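Local coordinates for yeast glycogen phosphorylase (Saccharomyces cerevisiae, PDB 1YGP), which belongs to the carbohydrate phosphorylases of the GT-B clan, two-domain proteins, and carries pyridoxal-5'-phosphate in this structure, at residues L102-L107 with Y187-E192; A261-V266 with N276-Q281; Y333-A338 with T368-A373. All blocks are in the same frame, centred on the assembly; numbering follows the deposited sequence.

Contact 1: L102-L107 with Y187-E192; sequences LSLEFL and YGLRYE. With PLP (pyridoxal-5'-phosphate), chain E.
Tyr191 reaches the backbone of Leu104 with its phenol: OH donates to Leu104 O over 2.9 Å, lying in the carbonyl plane with a C=O...O angle of 153°. The tyrosine points this way because its CG stands anti to its own carbonyl carbon (chi1 -60°), and the acceptor sits at the ring edge, near the ring plane. A second polar link is weak: Ser103 N is 3.5 Å from Tyr187 O, just past the parallel bridge of Leu102 with Tyr187. Within the loop, Ser103 OG donates to Glu105 O at 2.8 Å, and the same hydroxyl is hydrogen-bonded to Asn366.

The remaining contacts are made by ring edges and aliphatic groups. Phe106 turns its rim to the strand, CE2 standing 3.3 Å from Tyr187 O in the plane of the ring, while Ser103 CB lies over one face. Leu102 CD1 touches Tyr187 CB and CD2, each at 4.0 Å; the Tyr187 hydroxyl is hydrogen-bonded to Asp342 and Arg346. Leu104 CD1 meets Leu189 CD1 at 3.9 Å and also touches the Tyr191 hydroxyl.

At the end of 102-107, Leu107 CD1 lies 3.8 Å from N1 of pyridoxal-5'-phosphate. The arrangement is that of a Rossmann-like domain of the GT-B fold, where the loop leaving the C-terminal end of parallel strand 98-102 runs past strand 184-189 to the cofactor pocket.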
loop_
_atom_site.group_PDB
_atom_site.type_symbol
_atom_site.label_atom_id
_atom_site.label_comp_id
_atom_site.label_asym_id
_atom_site.label_seq_id
_atom_site.Cartn_x
_atom_site.Cartn_y
_atom_site.Cartn_z
ATOM N N LEU A 102 1.408 3.415 -26.219
ATOM C CA LEU A 102 2.418 3.224 -25.201
ATOM C C LEU A 102 3.048 4.556 -24.860
ATOM O O LEU A 102 3.531 5.280 -25.735
ATOM C CB LEU A 102 3.453 2.234 -25.713
ATOM C CG LEU A 102 3.209 0.745 -25.425
ATOM C CD1 LEU A 102 1.768 0.332 -25.705
ATOM C CD2 LEU A 102 4.143 -0.043 -26.293
ATOM N N SER A 103 3.006 4.950 -23.601
ATOM C CA SER A 103 3.598 6.202 -23.202
ATOM C C SER A 103 4.266 5.981 -21.853
ATOM O O SER A 103 3.776 5.267 -20.964
ATOM C CB SER A 103 2.545 7.259 -23.064
ATOM O OG SER A 103 3.172 8.498 -22.771
ATOM N N LEU A 104 5.435 6.600 -21.713
ATOM C CA LEU A 104 6.193 6.501 -20.472
ATOM C C LEU A 104 5.603 7.370 -19.378
ATOM O O LEU A 104 5.954 7.205 -18.215
ATOM C CB LEU A 104 7.646 6.926 -20.679
ATOM C CG LEU A 104 8.651 6.481 -19.655
ATOM C CD1 LEU A 104 8.607 4.979 -19.484
ATOM C CD2 LEU A 104 10.022 6.910 -20.123
ATOM N N GLU A 105 4.742 8.320 -19.712
ATOM C CA GLU A 105 4.154 9.136 -18.686
ATOM C C GLU A 105 2.768 9.534 -19.137
ATOM O O GLU A 105 2.547 9.756 -20.331
ATOM C CB GLU A 105 5.032 10.346 -18.446
ATOM C CG GLU A 105 5.463 11.135 -19.665
ATOM C CD GLU A 105 6.185 12.405 -19.281
ATOM O OE1 GLU A 105 5.539 13.319 -18.788
ATOM O OE2 GLU A 105 7.387 12.495 -19.478
ATOM N N PHE A 106 1.825 9.531 -18.210
ATOM C CA PHE A 106 0.451 9.885 -18.460
ATOM C C PHE A 106 0.207 10.895 -17.338
ATOM O O PHE A 106 0.232 10.572 -16.142
ATOM C CB PHE A 106 -0.467 8.642 -18.329
ATOM C CG PHE A 106 -0.420 7.630 -19.483
ATOM C CD1 PHE A 106 -1.275 7.773 -20.589
ATOM C CD2 PHE A 106 0.467 6.546 -19.465
ATOM C CE1 PHE A 106 -1.247 6.852 -21.651
ATOM C CE2 PHE A 106 0.497 5.625 -20.527
ATOM C CZ PHE A 106 -0.363 5.780 -21.618
ATOM N N LEU A 107 0.056 12.179 -17.679
ATOM C CA LEU A 107 -0.143 13.199 -16.662
ATOM C C LEU A 107 -1.639 13.253 -16.449
ATOM O O LEU A 107 -2.359 14.098 -16.987
ATOM C CB LEU A 107 0.326 14.575 -17.118
ATOM C CG LEU A 107 1.407 15.347 -16.376
ATOM C CD1 LEU A 107 1.134 16.829 -16.614
ATOM C CD2 LEU A 107 1.405 15.062 -14.891
ATOM N N TYR A 187 -0.794 1.828 -22.075
ATOM C CA TYR A 187 -0.027 1.010 -21.171
ATOM C C TYR A 187 1.060 1.894 -20.616
ATOM O O TYR A 187 1.672 2.633 -21.400
ATOM C CB TYR A 187 0.656 -0.162 -21.866
ATOM C CG TYR A 187 -0.226 -1.366 -22.130
ATOM C CD1 TYR A 187 -0.444 -2.312 -21.135
ATOM C CD2 TYR A 187 -0.844 -1.495 -23.368
ATOM C CE1 TYR A 187 -1.297 -3.391 -21.377
ATOM C CE2 TYR A 187 -1.695 -2.563 -23.620
ATOM C CZ TYR A 187 -1.916 -3.503 -22.624
ATOM O OH TYR A 187 -2.759 -4.563 -22.883
ATOM N N GLY A 188 1.388 1.795 -19.326
ATOM C CA GLY A 188 2.424 2.616 -18.714
ATOM C C GLY A 188 2.936 2.009 -17.416
ATOM O O GLY A 188 2.795 0.796 -17.194
ATOM N N LEU A 189 3.521 2.812 -16.515
ATOM C CA LEU A 189 4.070 2.300 -15.265
ATOM C C LEU A 189 3.389 2.968 -14.078
ATOM O O LEU A 189 2.930 4.103 -14.171
ATOM C CB LEU A 189 5.546 2.567 -15.224
ATOM C CG LEU A 189 6.383 1.822 -16.234
ATOM C CD1 LEU A 189 7.684 2.555 -16.537
ATOM C CD2 LEU A 189 6.603 0.439 -15.684
ATOM N N ARG A 190 3.265 2.304 -12.947
ATOM C CA ARG A 190 2.568 2.866 -11.823
ATOM C C ARG A 190 3.683 3.324 -10.903
ATOM O O ARG A 190 4.171 2.565 -10.069
ATOM C CB ARG A 190 1.726 1.785 -11.191
ATOM C CG ARG A 190 0.635 2.354 -10.333
ATOM C CD ARG A 190 -0.072 1.229 -9.606
ATOM N NE ARG A 190 0.683 0.850 -8.431
ATOM C CZ ARG A 190 0.173 0.940 -7.205
ATOM N NH1 ARG A 190 -1.061 1.377 -6.960
ATOM N NH2 ARG A 190 0.948 0.602 -6.189
ATOM N N TYR A 191 4.146 4.559 -11.054
ATOM C CA TYR A 191 5.212 5.064 -10.217
ATOM C C TYR A 191 4.740 5.200 -8.779
ATOM O O TYR A 191 3.683 5.814 -8.568
ATOM C CB TYR A 191 5.637 6.395 -10.757
ATOM C CG TYR A 191 6.135 6.249 -12.184
ATOM C CD1 TYR A 191 7.393 5.713 -12.440
ATOM C CD2 TYR A 191 5.324 6.639 -13.245
ATOM C CE1 TYR A 191 7.831 5.574 -13.749
ATOM C CE2 TYR A 191 5.760 6.499 -14.555
ATOM C CZ TYR A 191 7.007 5.969 -14.801
ATOM O OH TYR A 191 7.454 5.819 -16.103
ATOM N N GLU A 192 5.436 4.653 -7.766
ATOM C CA GLU A 192 4.998 4.863 -6.380
ATOM C C GLU A 192 5.161 6.293 -5.928
ATOM O O GLU A 192 4.338 6.840 -5.192
ATOM C CB GLU A 192 5.772 4.100 -5.330
ATOM C CG GLU A 192 5.627 2.599 -5.267
ATOM C CD GLU A 192 4.219 2.147 -4.936
ATOM O OE1 GLU A 192 3.837 2.192 -3.759
ATOM O OE2 GLU A 192 3.522 1.748 -5.879
HETATM N N1 PLP E . 2.378 20.372 -17.232
HETATM C C2 PLP E . 1.090 20.638 -16.872
HETATM C C2A PLP E . 0.728 20.576 -15.410
HETATM C C3 PLP E . 0.140 20.932 -17.838
HETATM O O3 PLP E . -1.171 21.130 -17.482
HETATM C C4 PLP E . 0.500 20.977 -19.176
HETATM C C4A PLP E . -0.328 21.591 -20.120
HETATM C C5 PLP E . 1.812 20.690 -19.522
HETATM C C6 PLP E . 2.736 20.394 -18.548
HETATM C C5A PLP E . 2.293 20.817 -20.990
HETATM O O4P PLP E . 2.712 22.170 -21.230
HETATM P P PLP E . 4.044 22.555 -21.989
HETATM O O1P PLP E . 4.345 21.436 -22.908
HETATM O O2P PLP E . 3.553 23.799 -22.886
HETATM O O3P PLP E . 5.010 23.093 -20.995
#

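Contact 2: A261-V266 with N276-Q281; sequences AYDFPV and NLRLWQ
Asn276 pairs with Pro265 in a non-hydrogen-bonded position, their side chains on the same face as Asp263 and Arg278, with Trp84 of helix 65-94 packed against Asn276 and Pro265. Leu277 follows, in a hydrogen-bonded pair with Phe264: Phe264 N donates to Leu277 O at 2.8 Å and Leu277 N returns the bond to Phe264 O. Phe264 CB and Leu277 CB are 3.9 Å apart; Val266 CG2 reaches Leu277 CB as well as the edge of the Phe264 ring.

Arg278 grips Asp263 side-on, NE to OD1 at 2.9 Å and NH2 to OD2 at 3.0 Å, both nearly straight. The arginine chain leaves the strand extended and bends at chi3 (-81°), which brings the guanidinium alongside the carboxylate, the planes 18° apart. Ala261 CB lies over one face of the guanidinium. Arg223 is a second partner of Asp263 and Asp342 of Arg278, so this pair is part of a buried charge network.

The two strands form an antiparallel beta hairpin, their axes at 152°, next to outer strand 221-232 of the large mixed sheet. Leu279 continues the ladder, its N and O both bonded to Tyr262. Trp280 then swings its six-membered ring beside Ala261, CZ3 to CB 3.5 Å, while its NE1 is taken by Ser339. At Gln281, CB lies 3.7 Å from Tyr262 CE1.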
loop_
_atom_site.group_PDB
_atom_site.type_symbol
_atom_site.label_atom_id
_atom_site.label_comp_id
_atom_site.label_asym_id
_atom_site.label_seq_id
_atom_site.Cartn_x
_atom_site.Cartn_y
_atom_site.Cartn_z
ATOM N N ALA A 261 -0.610 -5.932 -13.136
ATOM C CA ALA A 261 -1.399 -4.856 -13.710
ATOM C C ALA A 261 -2.337 -4.185 -12.728
ATOM O O ALA A 261 -2.813 -4.809 -11.761
ATOM C CB ALA A 261 -2.259 -5.368 -14.834
ATOM N N TYR A 262 -2.575 -2.892 -12.975
ATOM C CA TYR A 262 -3.533 -2.066 -12.260
ATOM C C TYR A 262 -4.319 -1.345 -13.350
ATOM O O TYR A 262 -3.755 -0.727 -14.265
ATOM C CB TYR A 262 -2.839 -1.036 -11.390
ATOM C CG TYR A 262 -2.257 -1.594 -10.105
ATOM C CD1 TYR A 262 -1.126 -2.415 -10.159
ATOM C CD2 TYR A 262 -2.841 -1.294 -8.870
ATOM C CE1 TYR A 262 -0.574 -2.938 -8.993
ATOM C CE2 TYR A 262 -2.288 -1.818 -7.689
ATOM C CZ TYR A 262 -1.157 -2.638 -7.766
ATOM O OH TYR A 262 -0.580 -3.169 -6.633
ATOM N N ASP A 263 -5.633 -1.501 -13.335
ATOM C CA ASP A 263 -6.518 -0.890 -14.288
ATOM C C ASP A 263 -7.184 0.398 -13.835
ATOM O O ASP A 263 -7.815 0.513 -12.775
ATOM C CB ASP A 263 -7.553 -1.917 -14.651
ATOM C CG ASP A 263 -7.056 -2.964 -15.635
ATOM O OD1 ASP A 263 -6.102 -2.714 -16.357
ATOM O OD2 ASP A 263 -7.638 -4.040 -15.711
ATOM N N PHE A 264 -7.063 1.401 -14.676
ATOM C CA PHE A 264 -7.650 2.684 -14.405
ATOM C C PHE A 264 -8.737 2.832 -15.468
ATOM O O PHE A 264 -8.401 2.784 -16.659
ATOM C CB PHE A 264 -6.532 3.743 -14.521
ATOM C CG PHE A 264 -7.063 5.153 -14.310
ATOM C CD1 PHE A 264 -7.570 5.884 -15.399
ATOM C CD2 PHE A 264 -7.106 5.685 -13.022
ATOM C CE1 PHE A 264 -8.128 7.141 -15.188
ATOM C CE2 PHE A 264 -7.666 6.946 -12.824
ATOM C CZ PHE A 264 -8.179 7.672 -13.900
ATOM N N PRO A 265 -10.028 2.940 -15.148
ATOM C CA PRO A 265 -11.092 3.171 -16.115
ATOM C C PRO A 265 -11.019 4.580 -16.712
ATOM O O PRO A 265 -10.644 5.507 -16.004
ATOM C CB PRO A 265 -12.334 2.859 -15.288
ATOM C CG PRO A 265 -11.983 3.316 -13.906
ATOM C CD PRO A 265 -10.544 2.858 -13.788
ATOM N N VAL A 266 -11.366 4.833 -17.973
ATOM C CA VAL A 266 -11.262 6.161 -18.589
ATOM C C VAL A 266 -12.594 6.520 -19.264
ATOM O O VAL A 266 -12.941 5.937 -20.299
ATOM C CB VAL A 266 -10.102 6.197 -19.659
ATOM C CG1 VAL A 266 -10.084 7.572 -20.291
ATOM C CG2 VAL A 266 -8.726 5.941 -19.045
ATOM N N ASN A 276 -9.589 1.830 -21.089
ATOM C CA ASN A 276 -8.745 1.464 -19.981
ATOM C C ASN A 276 -7.290 1.872 -20.111
ATOM O O ASN A 276 -6.733 1.968 -21.219
ATOM C CB ASN A 276 -8.879 -0.029 -19.833
ATOM C CG ASN A 276 -8.075 -0.600 -18.686
ATOM O OD1 ASN A 276 -7.139 -1.364 -18.884
ATOM N ND2 ASN A 276 -8.373 -0.245 -17.450
ATOM N N LEU A 277 -6.711 2.169 -18.947
ATOM C CA LEU A 277 -5.310 2.500 -18.842
ATOM C C LEU A 277 -4.804 1.350 -17.997
ATOM O O LEU A 277 -5.441 1.050 -16.977
ATOM C CB LEU A 277 -5.184 3.831 -18.143
ATOM C CG LEU A 277 -3.836 4.513 -17.921
ATOM C CD1 LEU A 277 -3.075 4.624 -19.230
ATOM C CD2 LEU A 277 -4.074 5.909 -17.351
ATOM N N ARG A 278 -3.765 0.641 -18.435
ATOM C CA ARG A 278 -3.237 -0.456 -17.665
ATOM C C ARG A 278 -1.808 -0.088 -17.326
ATOM O O ARG A 278 -0.971 0.164 -18.203
ATOM C CB ARG A 278 -3.290 -1.748 -18.472
ATOM C CG ARG A 278 -2.671 -2.883 -17.661
ATOM C CD ARG A 278 -3.042 -4.243 -18.184
ATOM N NE ARG A 278 -4.365 -4.597 -17.705
ATOM C CZ ARG A 278 -4.866 -5.830 -17.768
ATOM N NH1 ARG A 278 -4.172 -6.832 -18.303
ATOM N NH2 ARG A 278 -6.059 -6.073 -17.231
ATOM N N LEU A 279 -1.539 -0.029 -16.031
ATOM C CA LEU A 279 -0.243 0.397 -15.549
ATOM C C LEU A 279 0.381 -0.825 -14.877
ATOM O O LEU A 279 -0.356 -1.681 -14.383
ATOM C CB LEU A 279 -0.463 1.551 -14.577
ATOM C CG LEU A 279 -1.406 2.660 -15.024
ATOM C CD1 LEU A 279 -2.146 3.162 -13.813
ATOM C CD2 LEU A 279 -0.654 3.761 -15.730
ATOM N N TRP A 280 1.701 -0.958 -14.872
ATOM C CA TRP A 280 2.358 -2.097 -14.292
ATOM C C TRP A 280 3.118 -1.675 -13.057
ATOM O O TRP A 280 3.718 -0.600 -13.035
ATOM C CB TRP A 280 3.364 -2.710 -15.271
ATOM C CG TRP A 280 2.751 -3.166 -16.587
ATOM C CD1 TRP A 280 2.861 -2.437 -17.754
ATOM C CD2 TRP A 280 1.974 -4.280 -16.724
ATOM N NE1 TRP A 280 2.135 -3.090 -18.628
ATOM C CE2 TRP A 280 1.586 -4.187 -18.068
ATOM C CE3 TRP A 280 1.539 -5.331 -15.913
ATOM C CZ2 TRP A 280 0.735 -5.162 -18.598
ATOM C CZ3 TRP A 280 0.692 -6.299 -16.458
ATOM C CH2 TRP A 280 0.289 -6.213 -17.790
ATOM N N GLN A 281 3.138 -2.525 -12.036
ATOM C CA GLN A 281 3.932 -2.359 -10.819
ATOM C C GLN A 281 4.931 -3.500 -10.833
ATOM O O GLN A 281 4.498 -4.611 -11.175
ATOM C CB GLN A 281 3.053 -2.496 -9.618
ATOM C CG GLN A 281 3.776 -2.685 -8.298
ATOM C CD GLN A 281 2.772 -2.678 -7.180
ATOM O OE1 GLN A 281 2.589 -1.638 -6.565
ATOM N NE2 GLN A 281 2.048 -3.749 -6.878
#

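Contact 3: Y333-A338 with T368-A373; sequences YFWCAA and THPTLA
Helix 322-350 packs here against the turn that carries the chain from strand 361-366 into helix 372-384. Cys336 projects directly at this turn, and its SG lies 3.6 Å from Pro370 CA and 3.8 Å from Ala373 N. With SG anti to the carbonyl carbon (chi1 -74°), the sulfur is placed between Pro370 and the residues Leu372 and Ala373, and it also touches the CB atoms of Leu372 and Ala373. Alongside it, the Trp335 indole lies side by side with the Pro370 ring, both pointing the same way. Indole CH2 makes the nearest approach, 3.4 Å from Pro370 CB, and the ring edge at the neighbouring CZ3 faces His369 O at 3.7 Å. The pyrrole end of the indole is fixed by a hydrogen bond from NE1 to Tyr187 O.

The turn itself is a type I beta turn from Thr368 to Thr371, at the strand-to-helix passage of a Rossmann-like alpha/beta domain. Thr368 O accepts twice from Thr371, from N at 2.9 Å and from OG1 at 2.7 Å, the hydroxyl meeting it on a lone pair in the carbonyl plane. Both bonds hold the turn closed at Thr368 O. No hydrogen bond joins the two segments; side-chain packing holds them together.

At the other edge, Leu372 crosses Tyr333 at about a right angle. Its CD1 touches Tyr333 CA at 3.8 Å and CB at 3.9 Å; the Tyr333 hydroxyl is bonded to Glu376. Ala337 CB lies over one face of the Tyr333 ring.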
loop_
_atom_site.group_PDB
_atom_site.type_symbol
_atom_site.label_atom_id
_atom_site.label_comp_id
_atom_site.label_asym_id
_atom_site.label_seq_id
_atom_site.Cartn_x
_atom_site.Cartn_y
_atom_site.Cartn_z
ATOM N N TYR A 333 12.464 -1.631 -20.705
ATOM C CA TYR A 333 12.230 -2.987 -21.149
ATOM C C TYR A 333 11.029 -3.546 -20.391
ATOM O O TYR A 333 10.074 -3.908 -21.079
ATOM C CB TYR A 333 13.434 -3.907 -20.910
ATOM C CG TYR A 333 13.157 -5.292 -21.481
ATOM C CD1 TYR A 333 12.467 -5.432 -22.688
ATOM C CD2 TYR A 333 13.509 -6.425 -20.758
ATOM C CE1 TYR A 333 12.114 -6.692 -23.155
ATOM C CE2 TYR A 333 13.164 -7.694 -21.222
ATOM C CZ TYR A 333 12.461 -7.816 -22.413
ATOM O OH TYR A 333 12.050 -9.049 -22.866
ATOM N N PHE A 334 10.989 -3.589 -19.045
ATOM C CA PHE A 334 9.874 -4.090 -18.227
ATOM C C PHE A 334 8.476 -3.672 -18.729
ATOM O O PHE A 334 7.581 -4.487 -18.965
ATOM C CB PHE A 334 10.147 -3.596 -16.805
ATOM C CG PHE A 334 9.052 -3.848 -15.783
ATOM C CD1 PHE A 334 8.885 -5.116 -15.234
ATOM C CD2 PHE A 334 8.177 -2.817 -15.437
ATOM C CE1 PHE A 334 7.840 -5.358 -14.352
ATOM C CE2 PHE A 334 7.130 -3.069 -14.551
ATOM C CZ PHE A 334 6.957 -4.342 -14.009
ATOM N N TRP A 335 8.263 -2.401 -18.992
ATOM C CA TRP A 335 6.994 -1.922 -19.479
ATOM C C TRP A 335 6.766 -2.376 -20.898
ATOM O O TRP A 335 5.635 -2.802 -21.162
ATOM C CB TRP A 335 7.013 -0.415 -19.344
ATOM C CG TRP A 335 6.129 0.448 -20.229
ATOM C CD1 TRP A 335 4.753 0.469 -20.203
ATOM C CD2 TRP A 335 6.670 1.360 -21.088
ATOM N NE1 TRP A 335 4.426 1.425 -21.045
ATOM C CE2 TRP A 335 5.534 1.982 -21.593
ATOM C CE3 TRP A 335 7.952 1.733 -21.482
ATOM C CZ2 TRP A 335 5.704 3.010 -22.516
ATOM C CZ3 TRP A 335 8.093 2.757 -22.405
ATOM C CH2 TRP A 335 6.978 3.394 -22.918
ATOM N N CYS A 336 7.746 -2.331 -21.820
ATOM C CA CYS A 336 7.533 -2.823 -23.189
ATOM C C CYS A 336 7.205 -4.315 -23.284
ATOM O O CYS A 336 6.296 -4.751 -23.990
ATOM C CB CYS A 336 8.762 -2.544 -24.005
ATOM S SG CYS A 336 8.801 -0.781 -24.374
ATOM N N ALA A 337 7.905 -5.086 -22.470
ATOM C CA ALA A 337 7.778 -6.515 -22.359
ATOM C C ALA A 337 6.394 -6.967 -21.894
ATOM O O ALA A 337 5.693 -7.705 -22.602
ATOM C CB ALA A 337 8.826 -7.001 -21.373
ATOM N N ALA A 338 5.992 -6.518 -20.697
ATOM C CA ALA A 338 4.717 -6.856 -20.096
ATOM C C ALA A 338 3.546 -6.392 -20.960
ATOM O O ALA A 338 2.635 -7.167 -21.270
ATOM C CB ALA A 338 4.637 -6.197 -18.751
ATOM N N THR A 368 10.505 7.989 -28.437
ATOM C CA THR A 368 11.377 6.827 -28.488
ATOM C C THR A 368 11.413 5.815 -27.344
ATOM O O THR A 368 11.721 4.635 -27.532
ATOM C CB THR A 368 12.712 7.438 -28.777
ATOM O OG1 THR A 368 12.645 7.663 -30.186
ATOM C CG2 THR A 368 13.906 6.635 -28.352
ATOM N N HIS A 369 11.069 6.236 -26.138
ATOM C CA HIS A 369 11.017 5.363 -24.975
ATOM C C HIS A 369 10.408 3.975 -25.211
ATOM O O HIS A 369 11.001 3.049 -24.663
ATOM C CB HIS A 369 10.232 6.047 -23.854
ATOM C CG HIS A 369 10.754 7.430 -23.500
ATOM N ND1 HIS A 369 11.984 7.743 -23.146
ATOM C CD2 HIS A 369 9.998 8.582 -23.472
ATOM C CE1 HIS A 369 12.009 9.039 -22.899
ATOM N NE2 HIS A 369 10.810 9.532 -23.093
ATOM N N PRO A 370 9.345 3.669 -25.970
ATOM C CA PRO A 370 8.928 2.293 -26.177
ATOM C C PRO A 370 9.479 1.624 -27.426
ATOM O O PRO A 370 8.911 0.616 -27.855
ATOM C CB PRO A 370 7.429 2.356 -26.153
ATOM C CG PRO A 370 7.178 3.671 -26.839
ATOM C CD PRO A 370 8.290 4.574 -26.388
ATOM N N THR A 371 10.603 2.053 -28.021
ATOM C CA THR A 371 11.104 1.418 -29.229
ATOM C C THR A 371 11.464 -0.050 -28.981
ATOM O O THR A 371 11.285 -0.881 -29.869
ATOM C CB THR A 371 12.297 2.265 -29.712
ATOM O OG1 THR A 371 11.736 3.545 -29.984
ATOM C CG2 THR A 371 13.011 1.737 -30.954
ATOM N N LEU A 372 11.876 -0.466 -27.776
ATOM C CA LEU A 372 12.133 -1.876 -27.495
ATOM C C LEU A 372 10.928 -2.773 -27.773
ATOM O O LEU A 372 11.133 -3.957 -28.055
ATOM C CB LEU A 372 12.571 -2.077 -26.033
ATOM C CG LEU A 372 14.078 -1.956 -25.707
ATOM C CD1 LEU A 372 14.308 -2.097 -24.226
ATOM C CD2 LEU A 372 14.850 -3.064 -26.374
ATOM N N ALA A 373 9.686 -2.261 -27.781
ATOM C CA ALA A 373 8.517 -3.045 -28.144
ATOM C C ALA A 373 8.639 -3.635 -29.543
ATOM O O ALA A 373 8.164 -4.742 -29.779
ATOM C CB ALA A 373 7.274 -2.189 -28.128
#

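How the contacts relate
From the N terminus, contact 1 comes first: it closes a loop of 79 intervening residues, about half of them helical, between the end of strand 98-102 and strand 184-189. Contact 2 follows as a short hairpin, and contact 3 closes 29 residues between helix 322-350 and the turn into helix 372-384. The three loops lie in series, with no nesting or crossing. Strands 184-189 and 274-284 are neighbours in the mixed sheet, joining contacts 1 and 2 through probable backbone bonds such as Gly188 N to Arg278 O. Helix 322-350 packs on both, Trp335 reaching contact 1 and Phe334 and Ala338 meeting Trp280 of contact 2.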